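Local coordinates for protein xylulose kinase (PDB 2ITM) that phosphorylates D-xylulose to D-xylulose 5-phosphate with ATP, and accepts 1-deoxy-D-xylulose with lower efficiency, at residues I118-L132 with T174-M188. Residues are numbered along the deposited sequence; the frame is centred on the assembly and turned at random.
Sequences ITGNLMMPGFTAPKL and TMWLDVAKRDWSDVM
A Met-aromatic contact beside the D-xylulose pocket of the FGGY N-terminal domain joins Met-175 to Phe-127. Met-175 SD lies 4.2 Å from the centroid of the Phe-127 ring and meets it obliquely, 52° off the normal. The nearest ring atom is Phe-127 CD1, 3.3 Å from Met-175 SD. Two successive turns of the Met-175 chain (chi2 -54°, chi3 -66°) fold it back on itself. It packs against Met-123 and Phe-127, between helices 115-119 and 128-138, with Met-175 CB 3.8 Å from Ala-129 CB. The Met-123 side chain lies alongside, running the other way, with Met-123 SD 3.5 Å from Met-175 CG. The other side of Phe-127 has Met-124 CB over the ring centre.

A backbone bond lies next to this pairing. Ala-129 N, in helix 128-138, gives a 2.8 Å hydrogen bond to Thr-174 O. Thr-174 OG1 in turn accepts from Trp-176 N, an ST turn, and also bonds to Ala-171 O. Ala-129 N sits over one face of the Trp-176 indole, toward its rim. Leu-132 CD1 meets its edge in plane, 3.3 Å from Trp-176 CH2. At the far end Ile-118 sets CG2 against Ser-185, 3.6 Å from Ser-185 OG, which caps helix 186-190 by accepting from Met-188 N. A weak bond runs from Val-179 N to Ile-118 O.

The substrate-binding His-78 lies next to Phe-127, and its carbonyl oxygen bonds to Thr-128 OG1 and Lys-131 NZ. Met-123 packs on helix 102-111, Leu-177 and Val-179 on helix 168-172, and Val-179 also touches strand 275-278.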
ATOM      1  N   ILE A 118      10.308 -11.876 -39.083  1.00 44.84           N
ATOM      2  CA  ILE A 118      11.697 -12.183 -39.313  1.00 46.86           C
ATOM      3  C   ILE A 118      12.444 -12.396 -38.015  1.00 44.25           C
ATOM      4  O   ILE A 118      13.183 -13.312 -37.926  1.00 49.71           O
ATOM      5  CB  ILE A 118      12.390 -11.076 -40.153  1.00 52.41           C
ATOM      6  CG1 ILE A 118      11.696 -10.840 -41.486  1.00 50.92           C
ATOM      7  CG2 ILE A 118      13.813 -11.389 -40.438  1.00 39.77           C
ATOM      8  CD1 ILE A 118      12.145  -9.618 -42.133  1.00 31.87           C
ATOM      9  N   THR A 119      12.232 -11.567 -37.018  1.00 37.52           N
ATOM     10  CA  THR A 119      12.956 -11.708 -35.763  1.00 36.05           C
ATOM     11  C   THR A 119      12.333 -12.685 -34.793  1.00 38.41           C
ATOM     12  O   THR A 119      13.021 -13.219 -33.941  1.00 42.96           O
ATOM     13  CB  THR A 119      13.164 -10.377 -35.067  1.00 42.38           C
ATOM     14  OG1 THR A 119      11.908  -9.861 -34.639  1.00 49.71           O
ATOM     15  CG2 THR A 119      13.687  -9.342 -36.019  1.00 25.60           C
ATOM     16  N   GLY A 120      11.030 -12.909 -34.916  1.00 45.19           N
ATOM     17  CA  GLY A 120      10.302 -13.718 -33.961  1.00 27.90           C
ATOM     18  C   GLY A 120      10.067 -12.988 -32.666  1.00 25.48           C
ATOM     19  O   GLY A 120       9.701 -13.579 -31.670  1.00 34.34           O
ATOM     20  N   ASN A 121      10.287 -11.687 -32.689  1.00 32.56           N
ATOM     21  CA  ASN A 121      10.201 -10.888 -31.487  1.00 25.94           C
ATOM     22  C   ASN A 121       9.472  -9.580 -31.687  1.00 35.28           C
ATOM     23  O   ASN A 121       9.442  -9.037 -32.776  1.00 35.61           O
ATOM     24  CB  ASN A 121      11.583 -10.623 -30.911  1.00 30.60           C
ATOM     25  CG  ASN A 121      12.214 -11.855 -30.366  1.00 36.05           C
ATOM     26  OD1 ASN A 121      13.080 -12.442 -30.988  1.00 38.81           O
ATOM     27  ND2 ASN A 121      11.765 -12.270 -29.211  1.00 41.31           N
ATOM     28  N   LEU A 122       8.897  -9.079 -30.609  1.00 43.96           N
ATOM     29  CA  LEU A 122       8.552  -7.681 -30.519  1.00 40.11           C
ATOM     30  C   LEU A 122       9.743  -6.831 -30.154  1.00 41.47           C
ATOM     31  O   LEU A 122      10.537  -7.192 -29.303  1.00 33.22           O
ATOM     32  CB  LEU A 122       7.420  -7.464 -29.520  1.00 41.84           C
ATOM     33  CG  LEU A 122       6.505  -6.285 -29.836  1.00 52.42           C
ATOM     34  CD1 LEU A 122       5.096  -6.739 -30.127  1.00 71.44           C
ATOM     35  CD2 LEU A 122       6.533  -5.238 -28.746  1.00 48.72           C
ATOM     36  N   MET A 123       9.841  -5.687 -30.811  1.00 30.98           N
ATOM     37  CA  MET A 123      11.009  -4.850 -30.717  1.00 31.58           C
ATOM     38  C   MET A 123      11.069  -4.164 -29.368  1.00 41.50           C
ATOM     39  O   MET A 123      10.090  -3.608 -28.901  1.00 42.29           O
ATOM     40  CB  MET A 123      11.012  -3.836 -31.847  1.00 37.77           C
ATOM     41  CG  MET A 123      12.294  -3.068 -31.986  1.00 41.46           C
ATOM     42  SD  MET A 123      13.677  -4.035 -32.570  1.00 38.59           S
ATOM     43  CE  MET A 123      13.135  -4.379 -34.225  1.00 23.81           C
ATOM     44  N   MET A 124      12.226  -4.240 -28.735  1.00 35.78           N
ATOM     45  CA  MET A 124      12.439  -3.625 -27.448  1.00 26.22           C
ATOM     46  C   MET A 124      13.670  -2.746 -27.502  1.00 35.69           C
ATOM     47  O   MET A 124      14.572  -2.986 -28.278  1.00 24.72           O
ATOM     48  CB  MET A 124      12.640  -4.689 -26.385  1.00 31.85           C
ATOM     49  CG  MET A 124      11.540  -5.705 -26.324  1.00 53.97           C
ATOM     50  SD  MET A 124      10.141  -5.158 -25.346  1.00 63.62           S
ATOM     51  CE  MET A 124      10.705  -5.565 -23.707  1.00 83.11           C
ATOM     52  N   PRO A 125      13.685  -1.725 -26.662  1.00 27.45           N
ATOM     53  CA  PRO A 125      14.729  -0.705 -26.687  1.00 28.71           C
ATOM     54  C   PRO A 125      16.045  -1.281 -26.231  1.00 34.09           C
ATOM     55  O   PRO A 125      17.085  -0.740 -26.555  1.00 35.53           O
ATOM     56  CB  PRO A 125      14.237   0.313 -25.668  1.00 24.27           C
ATOM     57  CG  PRO A 125      12.819   0.148 -25.638  1.00 43.06           C
ATOM     58  CD  PRO A 125      12.484  -1.267 -25.964  1.00 30.49           C
ATOM     59  N   GLY A 126      15.975  -2.370 -25.477  1.00 30.98           N
ATOM     60  CA  GLY A 126      17.140  -3.104 -25.039  1.00 33.91           C
ATOM     61  C   GLY A 126      17.844  -3.846 -26.155  1.00 33.00           C
ATOM     62  O   GLY A 126      19.007  -4.189 -26.028  1.00 31.19           O
ATOM     63  N   PHE A 127      17.135  -4.086 -27.247  1.00 25.72           N
ATOM     64  CA  PHE A 127      17.687  -4.790 -28.386  1.00 14.71           C
ATOM     65  C   PHE A 127      18.597  -3.911 -29.222  1.00 16.38           C
ATOM     66  O   PHE A 127      18.507  -2.701 -29.186  1.00 31.43           O
ATOM     67  CB  PHE A 127      16.580  -5.374 -29.249  1.00 26.80           C
ATOM     68  CG  PHE A 127      15.723  -6.386 -28.548  1.00 26.23           C
ATOM     69  CD1 PHE A 127      14.545  -6.823 -29.116  1.00 36.93           C
ATOM     70  CD2 PHE A 127      16.092  -6.904 -27.330  1.00 30.50           C
ATOM     71  CE1 PHE A 127      13.759  -7.740 -28.484  1.00 26.74           C
ATOM     72  CE2 PHE A 127      15.314  -7.814 -26.697  1.00 29.32           C
ATOM     73  CZ  PHE A 127      14.144  -8.234 -27.267  1.00 24.65           C
ATOM     74  N   THR A 128      19.488  -4.534 -29.967  1.00 26.27           N
ATOM     75  CA  THR A 128      20.623  -3.851 -30.559  1.00 18.37           C
ATOM     76  C   THR A 128      20.199  -2.898 -31.686  1.00 26.97           C
ATOM     77  O   THR A 128      20.648  -1.769 -31.758  1.00 15.72           O
ATOM     78  CB  THR A 128      21.644  -4.877 -31.064  1.00 33.24           C
ATOM     79  OG1 THR A 128      21.765  -5.939 -30.120  1.00 19.23           O
ATOM     80  CG2 THR A 128      23.021  -4.275 -31.090  1.00 26.35           C
ATOM     81  N   ALA A 129      19.316  -3.377 -32.553  1.00 22.64           N
ATOM     82  CA  ALA A 129      18.955  -2.670 -33.767  1.00 21.64           C
ATOM     83  C   ALA A 129      18.452  -1.236 -33.577  1.00 29.18           C
ATOM     84  O   ALA A 129      18.954  -0.343 -34.191  1.00 24.48           O
ATOM     85  CB  ALA A 129      17.996  -3.475 -34.571  1.00 20.44           C
ATOM     86  N   PRO A 130      17.463  -1.031 -32.718  1.00 35.02           N
ATOM     87  CA  PRO A 130      16.983   0.307 -32.450  1.00 29.96           C
ATOM     88  C   PRO A 130      18.047   1.224 -31.862  1.00 30.68           C
ATOM     89  O   PRO A 130      18.003   2.422 -32.091  1.00 24.56           O
ATOM     90  CB  PRO A 130      15.846   0.111 -31.459  1.00 27.60           C
ATOM     91  CG  PRO A 130      16.071  -1.189 -30.883  1.00 33.35           C
ATOM     92  CD  PRO A 130      16.758  -2.017 -31.887  1.00 22.97           C
ATOM     93  N   LYS A 131      18.976   0.679 -31.116  1.00 23.02           N
ATOM     94  CA  LYS A 131      20.085   1.420 -30.560  1.00 22.42           C
ATOM     95  C   LYS A 131      20.866   2.107 -31.661  1.00 33.32           C
ATOM     96  O   LYS A 131      21.303   3.234 -31.518  1.00 25.62           O
ATOM     97  CB  LYS A 131      21.010   0.539 -29.756  1.00 35.94           C
ATOM     98  CG  LYS A 131      20.489   0.171 -28.387  1.00 23.92           C
ATOM     99  CD  LYS A 131      21.382  -0.837 -27.700  1.00 32.46           C
ATOM    100  CE  LYS A 131      20.637  -1.567 -26.616  1.00 34.36           C
ATOM    101  NZ  LYS A 131      21.417  -2.688 -26.058  1.00 35.36           N
ATOM    102  N   LEU A 132      21.027   1.414 -32.772  1.00 39.53           N
ATOM    103  CA  LEU A 132      21.776   1.953 -33.885  1.00 30.30           C
ATOM    104  C   LEU A 132      21.070   3.019 -34.698  1.00 41.92           C
ATOM    105  O   LEU A 132      21.704   3.950 -35.169  1.00 30.40           O
ATOM    106  CB  LEU A 132      22.341   0.851 -34.759  1.00 29.19           C
ATOM    107  CG  LEU A 132      23.732   0.560 -34.183  1.00 42.99           C
ATOM    108  CD1 LEU A 132      23.772  -0.751 -33.491  1.00 30.29           C
ATOM    109  CD2 LEU A 132      24.861   0.772 -35.140  1.00 20.51           C
ATOM    110  N   THR A 174      20.003  -9.256 -31.571  1.00 30.50           N
ATOM    111  CA  THR A 174      20.281  -7.976 -32.207  1.00 28.46           C
ATOM    112  C   THR A 174      19.048  -7.373 -32.858  1.00 26.82           C
ATOM    113  O   THR A 174      18.919  -6.168 -32.943  1.00 26.80           O
ATOM    114  CB  THR A 174      21.410  -8.094 -33.262  1.00 32.66           C
ATOM    115  OG1 THR A 174      21.020  -8.963 -34.322  1.00 13.60           O
ATOM    116  CG2 THR A 174      22.641  -8.725 -32.680  1.00 22.53           C
ATOM    117  N   MET A 175      18.159  -8.251 -33.306  1.00 33.56           N
ATOM    118  CA  MET A 175      17.101  -7.947 -34.255  1.00 26.46           C
ATOM    119  C   MET A 175      17.557  -7.729 -35.680  1.00 26.30           C
ATOM    120  O   MET A 175      16.822  -7.187 -36.483  1.00 29.20           O
ATOM    121  CB  MET A 175      16.224  -6.784 -33.795  1.00 39.07           C
ATOM    122  CG  MET A 175      15.693  -6.878 -32.385  1.00 25.72           C
ATOM    123  SD  MET A 175      14.814  -8.390 -32.012  1.00 34.19           S
ATOM    124  CE  MET A 175      13.429  -8.181 -33.061  1.00 27.75           C
ATOM    125  N   TRP A 176      18.768  -8.149 -36.002  1.00 31.33           N
ATOM    126  CA  TRP A 176      19.204  -8.151 -37.385  1.00 29.31           C
ATOM    127  C   TRP A 176      19.210  -9.565 -37.932  1.00 30.92           C
ATOM    128  O   TRP A 176      19.372  -9.772 -39.124  1.00 33.61           O
ATOM    129  CB  TRP A 176      20.603  -7.527 -37.545  1.00 26.56           C
ATOM    130  CG  TRP A 176      20.719  -6.076 -37.189  1.00 19.82           C
ATOM    131  CD1 TRP A 176      19.923  -5.064 -37.613  1.00 24.11           C
ATOM    132  CD2 TRP A 176      21.692  -5.482 -36.326  1.00 24.89           C
ATOM    133  NE1 TRP A 176      20.341  -3.872 -37.079  1.00 24.67           N
ATOM    134  CE2 TRP A 176      21.436  -4.108 -36.285  1.00 29.89           C
ATOM    135  CE3 TRP A 176      22.757  -5.981 -35.580  1.00 20.66           C
ATOM    136  CZ2 TRP A 176      22.204  -3.224 -35.537  1.00 25.44           C
ATOM    137  CZ3 TRP A 176      23.510  -5.106 -34.840  1.00 33.69           C
ATOM    138  CH2 TRP A 176      23.231  -3.741 -34.823  1.00 21.73           C
ATOM    139  N   LEU A 177      19.052 -10.539 -37.042  1.00 37.69           N
ATOM    140  CA  LEU A 177      19.060 -11.942 -37.430  1.00 24.89           C
ATOM    141  C   LEU A 177      17.711 -12.490 -37.879  1.00 30.12           C
ATOM    142  O   LEU A 177      16.691 -12.280 -37.245  1.00 29.96           O
ATOM    143  CB  LEU A 177      19.648 -12.824 -36.339  1.00 25.17           C
ATOM    144  CG  LEU A 177      19.991 -14.244 -36.816  1.00 32.02           C
ATOM    145  CD1 LEU A 177      21.329 -14.279 -37.514  1.00 31.95           C
ATOM    146  CD2 LEU A 177      19.941 -15.223 -35.675  1.00 20.99           C
ATOM    147  N   ASP A 178      17.730 -13.211 -38.983  1.00 28.56           N
ATOM    148  CA  ASP A 178      16.620 -14.062 -39.340  1.00 35.86           C
ATOM    149  C   ASP A 178      16.663 -15.365 -38.563  1.00 24.55           C
ATOM    150  O   ASP A 178      17.431 -16.250 -38.879  1.00 33.05           O
ATOM    151  CB  ASP A 178      16.632 -14.344 -40.843  1.00 30.04           C
ATOM    152  CG  ASP A 178      15.377 -15.041 -41.301  1.00 40.44           C
ATOM    153  OD1 ASP A 178      15.007 -16.068 -40.717  1.00 35.33           O
ATOM    154  OD2 ASP A 178      14.696 -14.625 -42.247  1.00 56.59           O
ATOM    155  N   VAL A 179      15.820 -15.469 -37.551  1.00 32.95           N
ATOM    156  CA  VAL A 179      15.973 -16.493 -36.536  1.00 34.17           C
ATOM    157  C   VAL A 179      15.650 -17.885 -37.066  1.00 40.40           C
ATOM    158  O   VAL A 179      16.271 -18.856 -36.672  1.00 35.56           O
ATOM    159  CB  VAL A 179      15.141 -16.184 -35.295  1.00 36.63           C
ATOM    160  CG1 VAL A 179      15.165 -17.340 -34.339  1.00 19.05           C
ATOM    161  CG2 VAL A 179      15.638 -14.934 -34.626  1.00 28.36           C
ATOM    162  N   ALA A 180      14.683 -17.963 -37.971  1.00 42.71           N
ATOM    163  CA  ALA A 180      14.388 -19.186 -38.713  1.00 29.13           C
ATOM    164  C   ALA A 180      15.578 -19.691 -39.502  1.00 31.72           C
ATOM    165  O   ALA A 180      15.843 -20.859 -39.530  1.00 30.95           O
ATOM    166  CB  ALA A 180      13.205 -18.975 -39.631  1.00 30.23           C
ATOM    167  N   LYS A 181      16.289 -18.779 -40.144  1.00 33.76           N
ATOM    168  CA  LYS A 181      17.308 -19.148 -41.137  1.00 36.49           C
ATOM    169  C   LYS A 181      18.713 -19.181 -40.559  1.00 32.72           C
ATOM    170  O   LYS A 181      19.650 -19.575 -41.226  1.00 32.32           O
ATOM    171  CB  LYS A 181      17.246 -18.226 -42.352  1.00 48.38           C
ATOM    172  CG  LYS A 181      15.930 -18.271 -43.100  1.00 45.57           C
ATOM    173  CD  LYS A 181      16.103 -17.862 -44.546  1.00 73.40           C
ATOM    174  CE  LYS A 181      14.776 -17.503 -45.194  1.00 57.43           C
ATOM    175  NZ  LYS A 181      14.944 -16.500 -46.254  1.00 47.15           N
ATOM    176  N   ARG A 182      18.844 -18.775 -39.304  1.00 38.92           N
ATOM    177  CA  ARG A 182      20.136 -18.745 -38.635  1.00 37.95           C
ATOM    178  C   ARG A 182      21.158 -17.947 -39.436  1.00 35.03           C
ATOM    179  O   ARG A 182      22.311 -18.325 -39.549  1.00 33.17           O
ATOM    180  CB  ARG A 182      20.630 -20.139 -38.334  1.00 30.76           C
ATOM    181  CG  ARG A 182      19.586 -21.027 -37.659  1.00 40.91           C
ATOM    182  CD  ARG A 182      20.038 -22.421 -37.304  1.00 26.56           C
ATOM    183  NE  ARG A 182      20.769 -22.475 -36.049  1.00 29.17           N
ATOM    184  CZ  ARG A 182      20.220 -22.476 -34.851  1.00 30.60           C
ATOM    185  NH1 ARG A 182      18.898 -22.414 -34.697  1.00 31.82           N
ATOM    186  NH2 ARG A 182      20.988 -22.519 -33.783  1.00 48.19           N
ATOM    187  N   ASP A 183      20.708 -16.828 -39.983  1.00 33.46           N
ATOM    188  CA  ASP A 183      21.542 -15.967 -40.810  1.00 33.08           C
ATOM    189  C   ASP A 183      21.005 -14.536 -40.761  1.00 23.84           C
ATOM    190  O   ASP A 183      19.839 -14.323 -40.492  1.00 33.59           O
ATOM    191  CB  ASP A 183      21.578 -16.500 -42.248  1.00 33.18           C
ATOM    192  CG  ASP A 183      22.491 -15.707 -43.151  1.00 44.04           C
ATOM    193  OD1 ASP A 183      23.463 -15.112 -42.661  1.00 38.52           O
ATOM    194  OD2 ASP A 183      22.305 -15.623 -44.370  1.00 34.02           O
ATOM    195  N   TRP A 184      21.872 -13.567 -41.019  1.00 30.45           N
ATOM    196  CA  TRP A 184      21.473 -12.175 -41.023  1.00 30.09           C
ATOM    197  C   TRP A 184      20.315 -11.914 -41.986  1.00 33.21           C
ATOM    198  O   TRP A 184      20.156 -12.613 -42.974  1.00 35.57           O
ATOM    199  CB  TRP A 184      22.654 -11.251 -41.333  1.00 33.72           C
ATOM    200  CG  TRP A 184      23.883 -11.403 -40.454  1.00 20.64           C
ATOM    201  CD1 TRP A 184      25.083 -11.879 -40.833  1.00 21.04           C
ATOM    202  CD2 TRP A 184      24.024 -11.035 -39.076  1.00 30.05           C
ATOM    203  NE1 TRP A 184      25.967 -11.858 -39.787  1.00 29.67           N
ATOM    204  CE2 TRP A 184      25.339 -11.341 -38.693  1.00 29.42           C
ATOM    205  CE3 TRP A 184      23.170 -10.476 -38.126  1.00 32.38           C
ATOM    206  CZ2 TRP A 184      25.810 -11.117 -37.417  1.00 30.19           C
ATOM    207  CZ3 TRP A 184      23.649 -10.256 -36.861  1.00 28.18           C
ATOM    208  CH2 TRP A 184      24.950 -10.574 -36.516  1.00 35.91           C
ATOM    209  N   SER A 185      19.511 -10.911 -41.657  1.00 34.94           N
ATOM    210  CA  SER A 185      18.397 -10.471 -42.481  1.00 33.83           C
ATOM    211  C   SER A 185      18.700  -9.165 -43.189  1.00 30.17           C
ATOM    212  O   SER A 185      18.787  -8.118 -42.564  1.00 37.07           O
ATOM    213  CB  SER A 185      17.144 -10.302 -41.632  1.00 43.13           C
ATOM    214  OG  SER A 185      16.197  -9.454 -42.251  1.00 37.45           O
ATOM    215  N   ASP A 186      18.849  -9.241 -44.503  1.00 32.10           N
ATOM    216  CA  ASP A 186      19.208  -8.089 -45.303  1.00 43.85           C
ATOM    217  C   ASP A 186      18.191  -6.973 -45.112  1.00 30.19           C
ATOM    218  O   ASP A 186      18.539  -5.802 -45.043  1.00 39.41           O
ATOM    219  CB  ASP A 186      19.322  -8.480 -46.777  1.00 52.00           C
ATOM    220  CG  ASP A 186      20.614  -9.219 -47.098  1.00 65.31           C
ATOM    221  OD1 ASP A 186      21.532  -9.213 -46.269  1.00 43.38           O
ATOM    222  OD2 ASP A 186      20.797  -9.825 -48.165  1.00 52.98           O
ATOM    223  N   VAL A 187      16.934  -7.362 -45.004  1.00 40.67           N
ATOM    224  CA  VAL A 187      15.842  -6.437 -44.763  1.00 43.35           C
ATOM    225  C   VAL A 187      16.037  -5.647 -43.476  1.00 38.26           C
ATOM    226  O   VAL A 187      15.917  -4.451 -43.449  1.00 47.76           O
ATOM    227  CB  VAL A 187      14.490  -7.180 -44.670  1.00 36.59           C
ATOM    228  CG1 VAL A 187      13.387  -6.241 -44.373  1.00 44.00           C
ATOM    229  CG2 VAL A 187      14.240  -7.923 -45.959  1.00 53.60           C
ATOM    230  N   MET A 188      16.348  -6.349 -42.401  1.00 29.05           N
ATOM    231  CA  MET A 188      16.471  -5.722 -41.110  1.00 37.59           C
ATOM    232  C   MET A 188      17.681  -4.783 -41.064  1.00 35.34           C
ATOM    233  O   MET A 188      17.633  -3.738 -40.438  1.00 32.97           O
ATOM    234  CB  MET A 188      16.517  -6.776 -40.006  1.00 39.03           C
ATOM    235  CG  MET A 188      15.194  -7.472 -39.745  1.00 44.83           C
ATOM    236  SD  MET A 188      13.811  -6.376 -39.424  1.00 32.12           S
ATOM    237  CE  MET A 188      14.377  -5.597 -37.940  1.00 23.15           C
TER